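Local coordinates for uncharacterized protein (Clostridium sporogenes, PDB 4Q0Y) that is of unknown function but adopts a hot dog, thioesterase-like fold and forms a two-chain assembly, at residues B[37-42]-B[91-96]. Numbering follows the deposited sequence.
Sequences SKFKVI and LYILVG
Phe39 reaches from helix 33-44 to Leu91 and Ile93 of strand 83-95, joining a helix to the antiparallel sheet of a hot dog, thioesterase-like fold. The contact is wholly apolar: no hydrogen bond crosses it, and all three touching residues are buried. It is also small, 98 Å² summed over both sides. The nearest CA pair, Phe39 and Ile93, is 11.8 Å apart, and the Phe39 ring and the ends of Leu91 and Ile93 together bridge the gap.

The ring meets the strand with its edge. Phe39 CZ lies 4.0 Å from Leu91 CD1, and Phe39 CE1 lies 4.0 Å from Ile93 CD1. The CB bond of Phe39 points toward the strand, and with CG anti to the backbone N (chi1 -163°) the ring is laid out with its CE1 and CZ edge against the two methyls. Ile93 answers with CG1 anti to the backbone N (chi1 -166°) and CD1 carried on in the extended direction. Leu91 and Ile93, two positions apart, send their CB atoms to the same side of the sheet, toward the helix, while Tyr92 between them stacks on His71.

Neighbouring strands extend the apolar layer: Ile72 of strand 68-80 touches both Phe39 and Leu91, and Ile104 of strand 102-106 packs on Ile93. Elsewhere on the helix, Ser37 OG and Thr48 OG1 of the second subunit are hydrogen-bonded. Within the contact, both CD1 methyls sit near the plane of the Phe39 ring rather than over a face.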
loop_
_atom_site.group_PDB
_atom_site.type_symbol
_atom_site.label_atom_id
_atom_site.label_comp_id
_atom_site.label_asym_id
_atom_site.label_seq_id
_atom_site.Cartn_x
_atom_site.Cartn_y
_atom_site.Cartn_z
ATOM N N SER B 37 1.645 -5.223 5.738
ATOM C CA SER B 37 1.261 -3.984 5.023
ATOM C C SER B 37 1.689 -4.034 3.548
ATOM O O SER B 37 0.887 -3.747 2.666
ATOM C CB SER B 37 1.870 -2.753 5.711
ATOM O OG SER B 37 1.778 -1.545 4.946
ATOM N N LYS B 38 2.930 -4.470 3.293
ATOM C CA LYS B 38 3.403 -4.616 1.915
ATOM C C LYS B 38 2.598 -5.655 1.110
ATOM O O LYS B 38 2.233 -5.405 -0.067
ATOM C CB LYS B 38 4.882 -4.946 1.878
ATOM C CG LYS B 38 5.786 -3.810 2.300
ATOM C CD LYS B 38 7.193 -4.324 2.541
ATOM C CE LYS B 38 8.157 -3.266 2.965
ATOM N NZ LYS B 38 9.532 -3.812 3.189
ATOM N N PHE B 39 2.242 -6.771 1.737
ATOM C CA PHE B 39 1.417 -7.796 1.044
ATOM C C PHE B 39 -0.008 -7.298 0.779
ATOM O O PHE B 39 -0.567 -7.553 -0.289
ATOM C CB PHE B 39 1.379 -9.105 1.800
ATOM C CG PHE B 39 0.915 -10.264 0.951
ATOM C CD1 PHE B 39 1.714 -10.717 -0.089
ATOM C CD2 PHE B 39 -0.335 -10.827 1.130
ATOM C CE1 PHE B 39 1.278 -11.755 -0.908
ATOM C CE2 PHE B 39 -0.777 -11.879 0.334
ATOM C CZ PHE B 39 0.031 -12.339 -0.689
ATOM N N LYS B 40 -0.571 -6.548 1.722
ATOM C CA LYS B 40 -1.902 -5.927 1.534
ATOM C C LYS B 40 -1.931 -5.078 0.269
ATOM O O LYS B 40 -2.875 -5.158 -0.518
ATOM C CB LYS B 40 -2.300 -5.061 2.736
ATOM C CG LYS B 40 -3.704 -4.464 2.624
ATOM C CD LYS B 40 -4.009 -3.496 3.769
ATOM C CE LYS B 40 -4.082 -2.056 3.326
ATOM N NZ LYS B 40 -4.541 -1.158 4.420
ATOM N N VAL B 41 -0.921 -4.227 0.118
ATOM C CA VAL B 41 -0.846 -3.298 -0.999
ATOM C C VAL B 41 -0.846 -4.067 -2.333
ATOM O O VAL B 41 -1.598 -3.723 -3.244
ATOM C CB VAL B 41 0.367 -2.358 -0.871
ATOM C CG1 VAL B 41 0.642 -1.601 -2.164
ATOM C CG2 VAL B 41 0.123 -1.371 0.281
ATOM N N ILE B 42 -0.045 -5.135 -2.411
ATOM C CA ILE B 42 -0.038 -6.008 -3.605
ATOM C C ILE B 42 -1.426 -6.603 -3.862
ATOM O O ILE B 42 -1.941 -6.490 -4.987
ATOM C CB ILE B 42 1.014 -7.134 -3.489
ATOM C CG1 ILE B 42 2.402 -6.507 -3.592
ATOM C CG2 ILE B 42 0.780 -8.223 -4.554
ATOM C CD1 ILE B 42 3.526 -7.433 -3.191
ATOM N N LEU B 91 -3.875 -19.158 -1.372
ATOM C CA LEU B 91 -3.066 -18.823 -2.538
ATOM C C LEU B 91 -1.892 -19.765 -2.680
ATOM O O LEU B 91 -1.346 -20.245 -1.697
ATOM C CB LEU B 91 -2.542 -17.403 -2.425
ATOM C CG LEU B 91 -3.536 -16.291 -2.074
ATOM C CD1 LEU B 91 -2.773 -14.998 -1.839
ATOM C CD2 LEU B 91 -4.551 -16.131 -3.186
ATOM N N TYR B 92 -1.478 -19.982 -3.931
ATOM C CA TYR B 92 -0.149 -20.549 -4.244
ATOM C C TYR B 92 0.694 -19.373 -4.696
ATOM O O TYR B 92 0.248 -18.581 -5.533
ATOM C CB TYR B 92 -0.202 -21.625 -5.347
ATOM C CG TYR B 92 -1.378 -22.605 -5.266
ATOM C CD1 TYR B 92 -1.839 -23.116 -4.029
ATOM C CD2 TYR B 92 -1.978 -23.078 -6.427
ATOM C CE1 TYR B 92 -2.902 -24.007 -3.963
ATOM C CE2 TYR B 92 -3.045 -23.976 -6.372
ATOM C CZ TYR B 92 -3.505 -24.431 -5.139
ATOM O OH TYR B 92 -4.540 -25.326 -5.073
ATOM N N ILE B 93 1.915 -19.259 -4.171
ATOM C CA ILE B 93 2.788 -18.147 -4.552
ATOM C C ILE B 93 4.139 -18.676 -5.004
ATOM O O ILE B 93 4.685 -19.572 -4.365
ATOM C CB ILE B 93 2.872 -17.073 -3.435
ATOM C CG1 ILE B 93 3.488 -15.792 -3.971
ATOM C CG2 ILE B 93 3.634 -17.576 -2.212
ATOM C CD1 ILE B 93 3.088 -14.562 -3.187
ATOM N N LEU B 94 4.607 -18.156 -6.151
ATOM C CA LEU B 94 5.889 -18.524 -6.750
ATOM C C LEU B 94 6.651 -17.223 -6.926
ATOM O O LEU B 94 6.245 -16.375 -7.721
ATOM C CB LEU B 94 5.644 -19.203 -8.085
ATOM C CG LEU B 94 4.834 -20.487 -8.050
ATOM C CD1 LEU B 94 4.456 -20.892 -9.475
ATOM C CD2 LEU B 94 5.600 -21.589 -7.341
ATOM N N VAL B 95 7.722 -17.043 -6.156
ATOM C CA VAL B 95 8.419 -15.755 -6.053
ATOM C C VAL B 95 9.807 -15.830 -6.679
ATOM O O VAL B 95 10.656 -16.590 -6.198
ATOM C CB VAL B 95 8.569 -15.277 -4.585
ATOM C CG1 VAL B 95 9.276 -13.918 -4.493
ATOM C CG2 VAL B 95 7.221 -15.215 -3.888
ATOM N N GLY B 96 10.047 -15.007 -7.703
ATOM C CA GLY B 96 11.372 -14.811 -8.240
ATOM C C GLY B 96 11.922 -15.909 -9.113
ATOM O O GLY B 96 12.765 -16.708 -8.674
#